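Local coordinates for ALDH21) (Physcomitrella patens subsp. patens, PDB 5MZ5), which oxidises succinic semialdehyde to succinate with NADP(+) as coenzyme, as a member of the aldehyde dehydrogenase family, at residues Q120-E125 with P218-I223; L56-K61 with A68-A73; V174-I179 with L502-L507. All blocks are in the same frame, centred on the assembly; numbering follows the deposited sequence.

Overall arrangement
Contacts 1 and 2 are neighbours in the coenzyme-binding domain of the subunit, their centres about 10 Å apart, whereas contact 3 lies about 36 Å and 40 Å from them, centre to centre. Contact 1 is a buried helix pair held by a carboxylate. The hairpin of contact 2 lies over it, with Leu-219 packing against Val-70 and Lys-61 bonded to the carbonyl of Glu-125. One face of that hairpin is apolar and largely buried, and the other carries charged side chains. Contact 3 joins two strands far apart in sequence. It is partly buried, and its Lys-175, Lys-505 and Glu-503 reach a second subunit, unlike the chemistry of contacts 1 and 2, which stays within the chain.

Contact 1: Q120-E125 with P218-I223; sequences QTLTME and PLSALI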
ATOM      1  N   GLN A 120     -34.028 -17.336  13.020  1.00 25.06           N
ATOM      2  CA  GLN A 120     -34.967 -17.843  14.029  1.00 26.21           C
ATOM      3  C   GLN A 120     -34.234 -18.407  15.256  1.00 32.15           C
ATOM      4  O   GLN A 120     -34.632 -18.115  16.375  1.00 31.30           O
ATOM      5  CB  GLN A 120     -35.936 -18.890  13.433  1.00 27.62           C
ATOM      6  CG  GLN A 120     -37.002 -18.298  12.484  1.00 26.96           C
ATOM      7  CD  GLN A 120     -38.018 -17.412  13.169  1.00 42.00           C
ATOM      8  OE1 GLN A 120     -38.400 -17.631  14.324  1.00 42.23           O
ATOM      9  NE2 GLN A 120     -38.498 -16.398  12.461  1.00 35.89           N
ATOM     10  N   THR A 121     -33.142 -19.168  15.030  1.00 30.28           N
ATOM     11  CA  THR A 121     -32.283 -19.747  16.066  1.00 30.26           C
ATOM     12  C   THR A 121     -31.612 -18.638  16.868  1.00 33.43           C
ATOM     13  O   THR A 121     -31.514 -18.755  18.085  1.00 33.62           O
ATOM     14  CB  THR A 121     -31.249 -20.697  15.430  1.00 33.97           C
ATOM     15  OG1 THR A 121     -31.940 -21.727  14.727  1.00 36.63           O
ATOM     16  CG2 THR A 121     -30.320 -21.325  16.456  1.00 29.41           C
ATOM     17  N   LEU A 122     -31.142 -17.577  16.176  1.00 29.21           N
ATOM     18  CA  LEU A 122     -30.513 -16.402  16.765  1.00 28.80           C
ATOM     19  C   LEU A 122     -31.447 -15.688  17.709  1.00 30.06           C
ATOM     20  O   LEU A 122     -31.067 -15.421  18.838  1.00 29.73           O
ATOM     21  CB  LEU A 122     -30.074 -15.431  15.673  1.00 29.51           C
ATOM     22  CG  LEU A 122     -28.619 -15.350  15.337  1.00 36.23           C
ATOM     23  CD1 LEU A 122     -28.407 -14.326  14.238  1.00 35.74           C
ATOM     24  CD2 LEU A 122     -27.782 -14.947  16.573  1.00 41.62           C
ATOM     25  N   THR A 123     -32.670 -15.369  17.254  1.00 26.13           N
ATOM     26  CA  THR A 123     -33.697 -14.713  18.070  1.00 25.90           C
ATOM     27  C   THR A 123     -34.032 -15.557  19.308  1.00 29.72           C
ATOM     28  O   THR A 123     -34.105 -15.033  20.418  1.00 27.34           O
ATOM     29  CB  THR A 123     -34.925 -14.417  17.199  1.00 30.74           C
ATOM     30  OG1 THR A 123     -34.572 -13.324  16.372  1.00 30.53           O
ATOM     31  CG2 THR A 123     -36.178 -14.048  18.026  1.00 28.30           C
ATOM     32  N   MET A 124     -34.211 -16.866  19.106  1.00 28.91           N
ATOM     33  CA  MET A 124     -34.512 -17.815  20.167  1.00 30.40           C
ATOM     34  C   MET A 124     -33.431 -17.811  21.277  1.00 34.31           C
ATOM     35  O   MET A 124     -33.762 -17.602  22.451  1.00 33.74           O
ATOM     36  CB  MET A 124     -34.737 -19.218  19.554  1.00 33.93           C
ATOM     37  CG  MET A 124     -35.203 -20.282  20.539  1.00 39.52           C
ATOM     38  SD  MET A 124     -33.803 -20.988  21.458  1.00 46.55           S
ATOM     39  CE  MET A 124     -33.148 -22.106  20.205  1.00 43.27           C
ATOM     40  N   GLU A 125     -32.157 -18.045  20.912  1.00 30.37           N
ATOM     41  CA  GLU A 125     -31.104 -18.145  21.922  1.00 30.26           C
ATOM     42  C   GLU A 125     -30.587 -16.802  22.458  1.00 33.87           C
ATOM     43  O   GLU A 125     -29.987 -16.795  23.527  1.00 32.65           O
ATOM     44  CB  GLU A 125     -29.941 -19.002  21.416  1.00 30.85           C
ATOM     45  CG  GLU A 125     -29.074 -18.315  20.367  1.00 36.89           C
ATOM     46  CD  GLU A 125     -27.828 -19.073  19.970  1.00 46.59           C
ATOM     47  OE1 GLU A 125     -27.501 -20.073  20.645  1.00 37.95           O
ATOM     48  OE2 GLU A 125     -27.161 -18.653  19.000  1.00 36.88           O
ATOM     49  N   PRO A 218     -24.731 -20.858  22.231  1.00 23.66           N
ATOM     50  CA  PRO A 218     -23.759 -21.597  21.403  1.00 22.43           C
ATOM     51  C   PRO A 218     -24.245 -22.096  20.051  1.00 26.00           C
ATOM     52  O   PRO A 218     -23.431 -22.566  19.270  1.00 26.13           O
ATOM     53  CB  PRO A 218     -23.409 -22.796  22.298  1.00 23.80           C
ATOM     54  CG  PRO A 218     -24.680 -23.076  23.031  1.00 27.66           C
ATOM     55  CD  PRO A 218     -25.396 -21.758  23.205  1.00 23.97           C
ATOM     56  N   LEU A 219     -25.555 -22.077  19.809  1.00 23.06           N
ATOM     57  CA  LEU A 219     -26.148 -22.698  18.627  1.00 22.95           C
ATOM     58  C   LEU A 219     -25.735 -22.087  17.315  1.00 28.95           C
ATOM     59  O   LEU A 219     -25.623 -22.823  16.340  1.00 29.66           O
ATOM     60  CB  LEU A 219     -27.676 -22.764  18.731  1.00 23.02           C
ATOM     61  CG  LEU A 219     -28.254 -23.246  20.055  1.00 26.43           C
ATOM     62  CD1 LEU A 219     -29.747 -23.114  20.032  1.00 26.10           C
ATOM     63  CD2 LEU A 219     -27.806 -24.694  20.391  1.00 25.44           C
ATOM     64  N   SER A 220     -25.510 -20.760  17.283  1.00 27.03           N
ATOM     65  CA  SER A 220     -25.078 -20.018  16.091  1.00 27.11           C
ATOM     66  C   SER A 220     -23.693 -20.479  15.685  1.00 30.81           C
ATOM     67  O   SER A 220     -23.436 -20.707  14.491  1.00 30.48           O
ATOM     68  CB  SER A 220     -25.090 -18.513  16.347  1.00 28.36           C
ATOM     69  OG  SER A 220     -26.425 -18.061  16.463  1.00 37.89           O
ATOM     70  N   ALA A 221     -22.811 -20.655  16.691  1.00 26.97           N
ATOM     71  CA  ALA A 221     -21.468 -21.171  16.468  1.00 25.64           C
ATOM     72  C   ALA A 221     -21.514 -22.635  16.008  1.00 26.64           C
ATOM     73  O   ALA A 221     -20.718 -23.035  15.163  1.00 24.06           O
ATOM     74  CB  ALA A 221     -20.650 -21.052  17.729  1.00 26.36           C
ATOM     75  N   LEU A 222     -22.463 -23.416  16.539  1.00 23.52           N
ATOM     76  CA  LEU A 222     -22.602 -24.827  16.204  1.00 23.67           C
ATOM     77  C   LEU A 222     -23.141 -25.030  14.794  1.00 27.88           C
ATOM     78  O   LEU A 222     -22.788 -26.019  14.165  1.00 27.01           O
ATOM     79  CB  LEU A 222     -23.422 -25.595  17.266  1.00 23.99           C
ATOM     80  CG  LEU A 222     -22.744 -25.720  18.660  1.00 28.20           C
ATOM     81  CD1 LEU A 222     -23.722 -26.296  19.690  1.00 27.49           C
ATOM     82  CD2 LEU A 222     -21.438 -26.544  18.596  1.00 31.12           C
ATOM     83  N   ILE A 223     -23.956 -24.072  14.292  1.00 25.83           N
ATOM     84  CA  ILE A 223     -24.466 -24.047  12.924  1.00 26.47           C
ATOM     85  C   ILE A 223     -23.277 -23.793  11.989  1.00 30.08           C
ATOM     86  O   ILE A 223     -23.158 -24.498  10.989  1.00 29.99           O
ATOM     87  CB  ILE A 223     -25.656 -23.048  12.724  1.00 29.25           C
ATOM     88  CG1 ILE A 223     -26.933 -23.552  13.459  1.00 29.74           C
ATOM     89  CG2 ILE A 223     -25.958 -22.815  11.236  1.00 28.15           C
ATOM     90  CD1 ILE A 223     -28.104 -22.450  13.624  1.00 30.12           C
TER
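Pro-218, leading into helix 219-229, meets Glu-125 of helix 115-126; the two helices run nearly antiparallel (154° between the short segments) in the Rossmann-type coenzyme-binding domain of the aldehyde dehydrogenase fold. The proline nitrogen has no hydrogen to give, so its 3.3 Å approach to Glu-125 OE1 is a plain contact. The Pro-218 side chain lies about 6 Å from that of Ser-215 of the NADP(+) site. Leu-219 comes next, and its backbone N donates at 2.9 Å to Glu-125 OE1, which accepts through its syn lone pair. The leucine side chain slides past the carboxylate in the opposite direction. Its CD1 touches Met-124 CE at 3.6 Å, the methionine crossing it at about a right angle after bends at chi2 and chi3. Ser-220 grips the second oxygen twice. Its OG donates to Glu-125 OE2 at 2.7 Å, nearly in line with the C-O bond, while its N reaches OE2 at 3.2 Å from the syn side, 27° out of the carboxylate plane. Three bonds to two oxygens thus fix the rotation of the carboxylate, and the helix start would probably stabilise its negative charge. Glu-125 CG takes the crowded position between backbone N and carbonyl carbon (chi1 74°), with the chain extended beyond it. An alanine here would probably leave the Ser-220 hydroxyl and the N-H groups of Leu-219 and Ser-220 without their acceptor, in a buried place. Leu-122 CD2 closes over Ser-220 OG at 3.4 Å, and Val-58 of strand 55-59 packs on Glu-125, Pro-218 and Leu-219. One turn further on, Ile-223 points tip to tip at Thr-121, whose OG1 is bonded to Glu-117 O, and the isoleucine CD1 rests 3.8 Å from the threonine CG2.

Contact 2: L56-K61 with A68-A73; sequences LDVTNK and AKVPQA
Leu-56 and Val-70 form a hydrogen-bonded antiparallel pair, with Leu-56 N to Val-70 O at 2.7 Å and Val-70 N to Leu-56 O at 2.8 Å. Val-58 and Ala-68 form the second such pair. There Val-58 N reaches Ala-68 O at 2.9 Å, and the return bond, Ala-68 N to Val-58 O, is longer at 3.2 Å. Beyond the strand, Lys-61 NZ makes a hydrogen bond back to Thr-59 O at 2.8 Å and others to Glu-125 O and Arg-216 O. Between the two backbone pairs Asp-57 faces Lys-69 in a non-hydrogen-bonded pair, where the Lys-69 CA-H points at Leu-56 O. Apolar contacts fill the face of Leu-56, Val-58, Ala-68 and Val-70. Val-58 CG2, the branch beside the backbone N, is the one that meets Val-70 CG2, at 3.8 Å, and Leu-219 of helix 219-229 packs beneath them. Charged groups occupy the other face: Asp-57 OD1 and Lys-69 NZ remain 5.8 Å apart, and the lysine forms a cation-pi pair with Trp-55. The whole is a beta hairpin whose strand 55-59 is an outermost strand of a small mixed sheet laid over the helices beside the NADP(+)-binding Ser-215.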
ATOM      1  N   LEU A  56     -25.795 -29.457  28.107  1.00 35.30           N
ATOM      2  CA  LEU A  56     -25.900 -28.040  28.419  1.00 33.63           C
ATOM      3  C   LEU A  56     -27.275 -27.600  27.889  1.00 34.12           C
ATOM      4  O   LEU A  56     -27.592 -27.841  26.710  1.00 31.33           O
ATOM      5  CB  LEU A  56     -24.771 -27.236  27.731  1.00 33.21           C
ATOM      6  CG  LEU A  56     -24.837 -25.695  27.829  1.00 37.85           C
ATOM      7  CD1 LEU A  56     -24.578 -25.195  29.282  1.00 38.09           C
ATOM      8  CD2 LEU A  56     -23.860 -25.040  26.848  1.00 38.16           C
ATOM      9  N   ASP A  57     -28.085 -26.960  28.754  1.00 30.48           N
ATOM     10  CA  ASP A  57     -29.420 -26.473  28.379  1.00 30.48           C
ATOM     11  C   ASP A  57     -29.328 -25.104  27.747  1.00 32.53           C
ATOM     12  O   ASP A  57     -28.667 -24.223  28.288  1.00 31.44           O
ATOM     13  CB  ASP A  57     -30.333 -26.379  29.612  1.00 32.76           C
ATOM     14  CG  ASP A  57     -30.831 -27.693  30.190  1.00 44.11           C
ATOM     15  OD1 ASP A  57     -30.721 -28.726  29.498  1.00 45.97           O
ATOM     16  OD2 ASP A  57     -31.408 -27.668  31.307  1.00 45.42           O
ATOM     17  N   VAL A  58     -29.998 -24.914  26.609  1.00 28.53           N
ATOM     18  CA  VAL A  58     -30.063 -23.621  25.936  1.00 26.88           C
ATOM     19  C   VAL A  58     -31.520 -23.181  25.934  1.00 32.14           C
ATOM     20  O   VAL A  58     -32.385 -23.854  25.355  1.00 31.80           O
ATOM     21  CB  VAL A  58     -29.409 -23.560  24.533  1.00 28.68           C
ATOM     22  CG1 VAL A  58     -29.504 -22.144  23.944  1.00 26.54           C
ATOM     23  CG2 VAL A  58     -27.954 -24.025  24.588  1.00 28.30           C
ATOM     24  N   THR A  59     -31.785 -22.056  26.602  1.00 28.72           N
ATOM     25  CA  THR A  59     -33.147 -21.557  26.733  1.00 28.74           C
ATOM     26  C   THR A  59     -33.545 -20.525  25.702  1.00 32.59           C
ATOM     27  O   THR A  59     -32.724 -19.754  25.205  1.00 30.42           O
ATOM     28  CB  THR A  59     -33.437 -21.021  28.149  1.00 31.56           C
ATOM     29  OG1 THR A  59     -32.727 -19.797  28.378  1.00 30.97           O
ATOM     30  CG2 THR A  59     -33.180 -22.056  29.258  1.00 24.35           C
ATOM     31  N   ASN A  60     -34.854 -20.501  25.419  1.00 31.46           N
ATOM     32  CA  ASN A  60     -35.505 -19.498  24.603  1.00 29.76           C
ATOM     33  C   ASN A  60     -35.509 -18.294  25.562  1.00 30.98           C
ATOM     34  O   ASN A  60     -36.001 -18.403  26.683  1.00 28.09           O
ATOM     35  CB  ASN A  60     -36.918 -19.965  24.242  1.00 26.18           C
ATOM     36  CG  ASN A  60     -37.738 -18.983  23.433  1.00 40.19           C
ATOM     37  OD1 ASN A  60     -37.791 -17.777  23.708  1.00 37.77           O
ATOM     38  ND2 ASN A  60     -38.472 -19.503  22.472  1.00 30.89           N
ATOM     39  N   LYS A  61     -34.873 -17.192  25.170  1.00 28.50           N
ATOM     40  CA  LYS A  61     -34.712 -16.034  26.059  1.00 28.23           C
ATOM     41  C   LYS A  61     -36.003 -15.249  26.295  1.00 32.92           C
ATOM     42  O   LYS A  61     -36.060 -14.439  27.239  1.00 33.42           O
ATOM     43  CB  LYS A  61     -33.551 -15.123  25.597  1.00 28.46           C
ATOM     44  CG  LYS A  61     -32.199 -15.838  25.588  1.00 24.42           C
ATOM     45  CD  LYS A  61     -31.827 -16.552  26.914  1.00 30.47           C
ATOM     46  CE  LYS A  61     -30.457 -17.211  26.880  1.00 30.75           C
ATOM     47  NZ  LYS A  61     -30.367 -18.303  25.854  1.00 23.63           N
ATOM     48  N   ALA A  68     -33.090 -26.201  23.329  1.00 34.82           N
ATOM     49  CA  ALA A  68     -31.976 -26.967  22.808  1.00 33.72           C
ATOM     50  C   ALA A  68     -31.113 -27.589  23.899  1.00 37.43           C
ATOM     51  O   ALA A  68     -31.037 -27.064  25.011  1.00 36.72           O
ATOM     52  CB  ALA A  68     -31.129 -26.084  21.889  1.00 33.55           C
ATOM     53  N   LYS A  69     -30.471 -28.722  23.566  1.00 35.27           N
ATOM     54  CA  LYS A  69     -29.548 -29.481  24.416  1.00 34.95           C
ATOM     55  C   LYS A  69     -28.257 -29.631  23.637  1.00 36.62           C
ATOM     56  O   LYS A  69     -28.268 -30.056  22.474  1.00 35.59           O
ATOM     57  CB  LYS A  69     -30.121 -30.850  24.792  1.00 38.21           C
ATOM     58  CG  LYS A  69     -31.205 -30.767  25.848  1.00 56.39           C
ATOM     59  CD  LYS A  69     -31.807 -32.117  26.092  1.00 67.94           C
ATOM     60  CE  LYS A  69     -31.545 -32.599  27.491  1.00 76.98           C
ATOM     61  NZ  LYS A  69     -31.811 -34.057  27.617  1.00 84.72           N
ATOM     62  N   VAL A  70     -27.152 -29.193  24.244  1.00 32.59           N
ATOM     63  CA  VAL A  70     -25.822 -29.200  23.604  1.00 31.53           C
ATOM     64  C   VAL A  70     -24.872 -30.087  24.412  1.00 33.63           C
ATOM     65  O   VAL A  70     -24.780 -29.889  25.625  1.00 33.76           O
ATOM     66  CB  VAL A  70     -25.262 -27.748  23.511  1.00 34.48           C
ATOM     67  CG1 VAL A  70     -23.870 -27.732  22.923  1.00 34.36           C
ATOM     68  CG2 VAL A  70     -26.185 -26.838  22.728  1.00 33.69           C
ATOM     69  N   PRO A  71     -24.132 -31.033  23.793  1.00 30.84           N
ATOM     70  CA  PRO A  71     -23.147 -31.808  24.563  1.00 30.85           C
ATOM     71  C   PRO A  71     -22.081 -30.902  25.179  1.00 36.60           C
ATOM     72  O   PRO A  71     -21.672 -29.910  24.571  1.00 34.69           O
ATOM     73  CB  PRO A  71     -22.506 -32.724  23.507  1.00 31.95           C
ATOM     74  CG  PRO A  71     -23.449 -32.741  22.366  1.00 36.36           C
ATOM     75  CD  PRO A  71     -24.066 -31.384  22.358  1.00 33.13           C
ATOM     76  N   GLN A  72     -21.675 -31.212  26.409  1.00 36.82           N
ATOM     77  CA  GLN A  72     -20.630 -30.453  27.082  1.00 37.50           C
ATOM     78  C   GLN A  72     -19.317 -31.203  26.916  1.00 40.57           C
ATOM     79  O   GLN A  72     -19.252 -32.396  27.219  1.00 40.60           O
ATOM     80  CB  GLN A  72     -20.959 -30.196  28.560  1.00 40.01           C
ATOM     81  CG  GLN A  72     -20.027 -29.158  29.174  1.00 66.67           C
ATOM     82  CD  GLN A  72     -20.478 -28.725  30.535  1.00 98.21           C
ATOM     83  OE1 GLN A  72     -20.236 -29.399  31.545  1.00 99.52           O
ATOM     84  NE2 GLN A  72     -21.084 -27.550  30.595  1.00 88.60           N
ATOM     85  N   ALA A  73     -18.286 -30.508  26.401  1.00 35.92           N
ATOM     86  CA  ALA A  73     -16.969 -31.101  26.172  1.00 35.12           C
ATOM     87  C   ALA A  73     -16.242 -31.371  27.479  1.00 37.92           C
ATOM     88  O   ALA A  73     -16.316 -30.573  28.416  1.00 38.00           O
ATOM     89  CB  ALA A  73     -16.123 -30.194  25.279  1.00 35.15           C
TER

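Contact 3: V174-I179 with L502-L507; sequences VKKFPI and LETKVL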
ATOM      1  N   VAL A 174       9.346  -9.559   1.852  1.00 26.05           N
ATOM      2  CA  VAL A 174       8.598  -9.608   3.106  1.00 26.33           C
ATOM      3  C   VAL A 174       7.281 -10.314   2.821  1.00 31.88           C
ATOM      4  O   VAL A 174       6.521  -9.867   1.973  1.00 33.54           O
ATOM      5  CB  VAL A 174       8.380  -8.201   3.723  1.00 29.63           C
ATOM      6  CG1 VAL A 174       7.684  -8.306   5.074  1.00 29.09           C
ATOM      7  CG2 VAL A 174       9.701  -7.452   3.859  1.00 29.76           C
ATOM      8  N   LYS A 175       7.030 -11.426   3.509  1.00 27.51           N
ATOM      9  CA  LYS A 175       5.832 -12.234   3.318  1.00 27.43           C
ATOM     10  C   LYS A 175       5.210 -12.520   4.684  1.00 30.40           C
ATOM     11  O   LYS A 175       5.899 -12.493   5.697  1.00 30.04           O
ATOM     12  CB  LYS A 175       6.231 -13.539   2.587  1.00 30.76           C
ATOM     13  CG  LYS A 175       5.127 -14.281   1.885  1.00 44.83           C
ATOM     14  CD  LYS A 175       5.714 -15.180   0.817  1.00 54.91           C
ATOM     15  CE  LYS A 175       5.330 -16.625   0.995  1.00 61.37           C
ATOM     16  NZ  LYS A 175       5.766 -17.438  -0.172  1.00 67.25           N
ATOM     17  N   LYS A 176       3.894 -12.738   4.710  1.00 26.75           N
ATOM     18  CA  LYS A 176       3.136 -13.018   5.930  1.00 24.36           C
ATOM     19  C   LYS A 176       2.743 -14.480   5.987  1.00 26.74           C
ATOM     20  O   LYS A 176       2.364 -15.064   4.971  1.00 25.75           O
ATOM     21  CB  LYS A 176       1.919 -12.091   6.054  1.00 25.46           C
ATOM     22  CG  LYS A 176       2.289 -10.651   6.361  1.00 37.65           C
ATOM     23  CD  LYS A 176       1.077  -9.757   6.276  1.00 55.45           C
ATOM     24  CE  LYS A 176       1.430  -8.292   6.341  1.00 64.74           C
ATOM     25  NZ  LYS A 176       1.376  -7.784   7.738  1.00 68.63           N
ATOM     26  N   PHE A 177       2.871 -15.083   7.171  1.00 22.59           N
ATOM     27  CA  PHE A 177       2.595 -16.499   7.382  1.00 22.20           C
ATOM     28  C   PHE A 177       1.555 -16.720   8.469  1.00 24.13           C
ATOM     29  O   PHE A 177       1.522 -15.934   9.413  1.00 23.09           O
ATOM     30  CB  PHE A 177       3.910 -17.216   7.771  1.00 24.03           C
ATOM     31  CG  PHE A 177       4.911 -17.322   6.646  1.00 25.20           C
ATOM     32  CD1 PHE A 177       5.724 -16.240   6.308  1.00 27.74           C
ATOM     33  CD2 PHE A 177       5.049 -18.506   5.928  1.00 27.00           C
ATOM     34  CE1 PHE A 177       6.626 -16.330   5.239  1.00 28.92           C
ATOM     35  CE2 PHE A 177       5.966 -18.603   4.874  1.00 30.67           C
ATOM     36  CZ  PHE A 177       6.766 -17.522   4.554  1.00 28.18           C
ATOM     37  N   PRO A 178       0.733 -17.799   8.410  1.00 20.48           N
ATOM     38  CA  PRO A 178      -0.200 -18.059   9.526  1.00 20.46           C
ATOM     39  C   PRO A 178       0.522 -18.127  10.880  1.00 23.73           C
ATOM     40  O   PRO A 178       1.581 -18.752  10.968  1.00 24.72           O
ATOM     41  CB  PRO A 178      -0.831 -19.418   9.166  1.00 21.64           C
ATOM     42  CG  PRO A 178      -0.639 -19.557   7.690  1.00 25.60           C
ATOM     43  CD  PRO A 178       0.642 -18.852   7.370  1.00 21.21           C
ATOM     44  N   ILE A 179      -0.011 -17.451  11.907  1.00 20.79           N
ATOM     45  CA  ILE A 179       0.573 -17.438  13.270  1.00 21.12           C
ATOM     46  C   ILE A 179       0.530 -18.845  13.907  1.00 26.23           C
ATOM     47  O   ILE A 179       1.400 -19.175  14.715  1.00 26.13           O
ATOM     48  CB  ILE A 179      -0.087 -16.352  14.184  1.00 23.87           C
ATOM     49  CG1 ILE A 179       0.778 -16.048  15.451  1.00 23.83           C
ATOM     50  CG2 ILE A 179      -1.571 -16.692  14.557  1.00 23.40           C
ATOM     51  CD1 ILE A 179       0.309 -14.797  16.245  1.00 25.41           C
ATOM     52  N   LEU A 502      -1.351 -13.273  11.391  1.00 23.45           N
ATOM     53  CA  LEU A 502      -0.230 -13.375  10.459  1.00 23.65           C
ATOM     54  C   LEU A 502       1.074 -12.950  11.097  1.00 28.43           C
ATOM     55  O   LEU A 502       1.103 -12.010  11.881  1.00 28.63           O
ATOM     56  CB  LEU A 502      -0.497 -12.550   9.179  1.00 23.04           C
ATOM     57  CG  LEU A 502      -1.514 -13.135   8.187  1.00 26.64           C
ATOM     58  CD1 LEU A 502      -2.007 -12.072   7.213  1.00 26.93           C
ATOM     59  CD2 LEU A 502      -0.954 -14.318   7.417  1.00 23.65           C
ATOM     60  N   GLU A 503       2.153 -13.663  10.773  1.00 24.35           N
ATOM     61  CA  GLU A 503       3.496 -13.324  11.238  1.00 22.88           C
ATOM     62  C   GLU A 503       4.321 -12.860  10.056  1.00 25.31           C
ATOM     63  O   GLU A 503       4.249 -13.448   8.979  1.00 24.56           O
ATOM     64  CB  GLU A 503       4.180 -14.497  11.963  1.00 23.96           C
ATOM     65  CG  GLU A 503       3.789 -14.594  13.433  1.00 29.58           C
ATOM     66  CD  GLU A 503       4.382 -13.557  14.379  1.00 39.37           C
ATOM     67  OE1 GLU A 503       4.116 -13.666  15.595  1.00 41.65           O
ATOM     68  OE2 GLU A 503       5.084 -12.629  13.918  1.00 32.57           O
ATOM     69  N   THR A 504       5.085 -11.803  10.257  1.00 22.20           N
ATOM     70  CA  THR A 504       5.970 -11.252   9.235  1.00 23.09           C
ATOM     71  C   THR A 504       7.276 -12.061   9.176  1.00 25.68           C
ATOM     72  O   THR A 504       7.864 -12.349  10.216  1.00 26.42           O
ATOM     73  CB  THR A 504       6.236  -9.762   9.527  1.00 23.66           C
ATOM     74  OG1 THR A 504       4.994  -9.071   9.432  1.00 27.33           O
ATOM     75  CG2 THR A 504       7.235  -9.136   8.541  1.00 22.39           C
ATOM     76  N   LYS A 505       7.721 -12.402   7.959  1.00 20.42           N
ATOM     77  CA  LYS A 505       9.009 -13.066   7.726  1.00 18.87           C
ATOM     78  C   LYS A 505       9.675 -12.374   6.557  1.00 21.14           C
ATOM     79  O   LYS A 505       9.046 -12.156   5.524  1.00 19.55           O
ATOM     80  CB  LYS A 505       8.864 -14.571   7.455  1.00 19.18           C
ATOM     81  CG  LYS A 505      10.181 -15.361   7.560  1.00 21.55           C
ATOM     82  CD  LYS A 505      10.044 -16.830   7.113  1.00 22.06           C
ATOM     83  CE  LYS A 505       8.958 -17.611   7.859  1.00 16.54           C
ATOM     84  NZ  LYS A 505       8.905 -19.051   7.463  1.00 22.70           N
ATOM     85  N   VAL A 506      10.952 -12.020   6.717  1.00 18.66           N
ATOM     86  CA  VAL A 506      11.717 -11.388   5.622  1.00 18.68           C
ATOM     87  C   VAL A 506      12.800 -12.344   5.093  1.00 24.65           C
ATOM     88  O   VAL A 506      13.466 -13.015   5.868  1.00 24.77           O
ATOM     89  CB  VAL A 506      12.274  -9.980   6.004  1.00 21.47           C
ATOM     90  CG1 VAL A 506      13.214 -10.041   7.233  1.00 20.90           C
ATOM     91  CG2 VAL A 506      12.956  -9.282   4.804  1.00 21.24           C
ATOM     92  N   LEU A 507      12.963 -12.389   3.775  1.00 22.08           N
ATOM     93  CA  LEU A 507      14.036 -13.107   3.101  1.00 22.57           C
ATOM     94  C   LEU A 507      15.016 -12.007   2.680  1.00 26.44           C
ATOM     95  O   LEU A 507      14.698 -11.200   1.803  1.00 24.84           O
ATOM     96  CB  LEU A 507      13.523 -13.905   1.864  1.00 21.91           C
ATOM     97  CG  LEU A 507      14.571 -14.730   1.121  1.00 25.71           C
ATOM     98  CD1 LEU A 507      15.145 -15.868   2.017  1.00 24.12           C
ATOM     99  CD2 LEU A 507      14.003 -15.278  -0.211  1.00 26.63           C
TER
HETATM  100  O   HOH W   1       0.791  -9.045  10.479  1.00 42.84           O
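Lys-505 lies over one face of the Phe-177 ring, its NZ 3.9 Å from the ring centroid in a cation-pi contact only 12° off the normal. Their strands, 170-178 and 502-510, are neighbours in the three-stranded antiparallel sheet that projects from the aldehyde dehydrogenase subunit as its oligomerisation domain. The lysine CE sits toward the ring's rim, 3.7 Å above the plane, making a CH-pi contact, and CB meets Phe-177 CE1. The bend at chi3 (-56°) puts CE there. Across the opposite face of the sheet, Val-174 CG1 touches Thr-504 CG2 at 3.6 Å, and Val-174 CG2 meets Val-506 CG2. Leu-502 crosses Lys-176 at about a right angle, its methyls against the lysine's CB and CD. At the strand end, Ile-179 CG1 rests on Glu-503 CG at 3.9 Å.

These side chains are set in register by four backbone bonds. Lys-175 and Lys-505 exchange two, and Phe-177 and Glu-503 two more, the shortest being Glu-503 N to Phe-177 O at 2.7 Å. Further out, a second subunit secures the polar ends: Lys-505 NZ bonds Met-461 O and Phe-458 O of that chain, Glu-503 forms a salt bridge with its Arg-491, and Lys-175 with its Glu-459. Val-506 and Leu-507 also pair in parallel with one of its strands, carrying the sheet across the interface. Within the chain, a water accepts from Lys-176 NZ at 3.1 Å and donates to Leu-502 O at 3.3 Å.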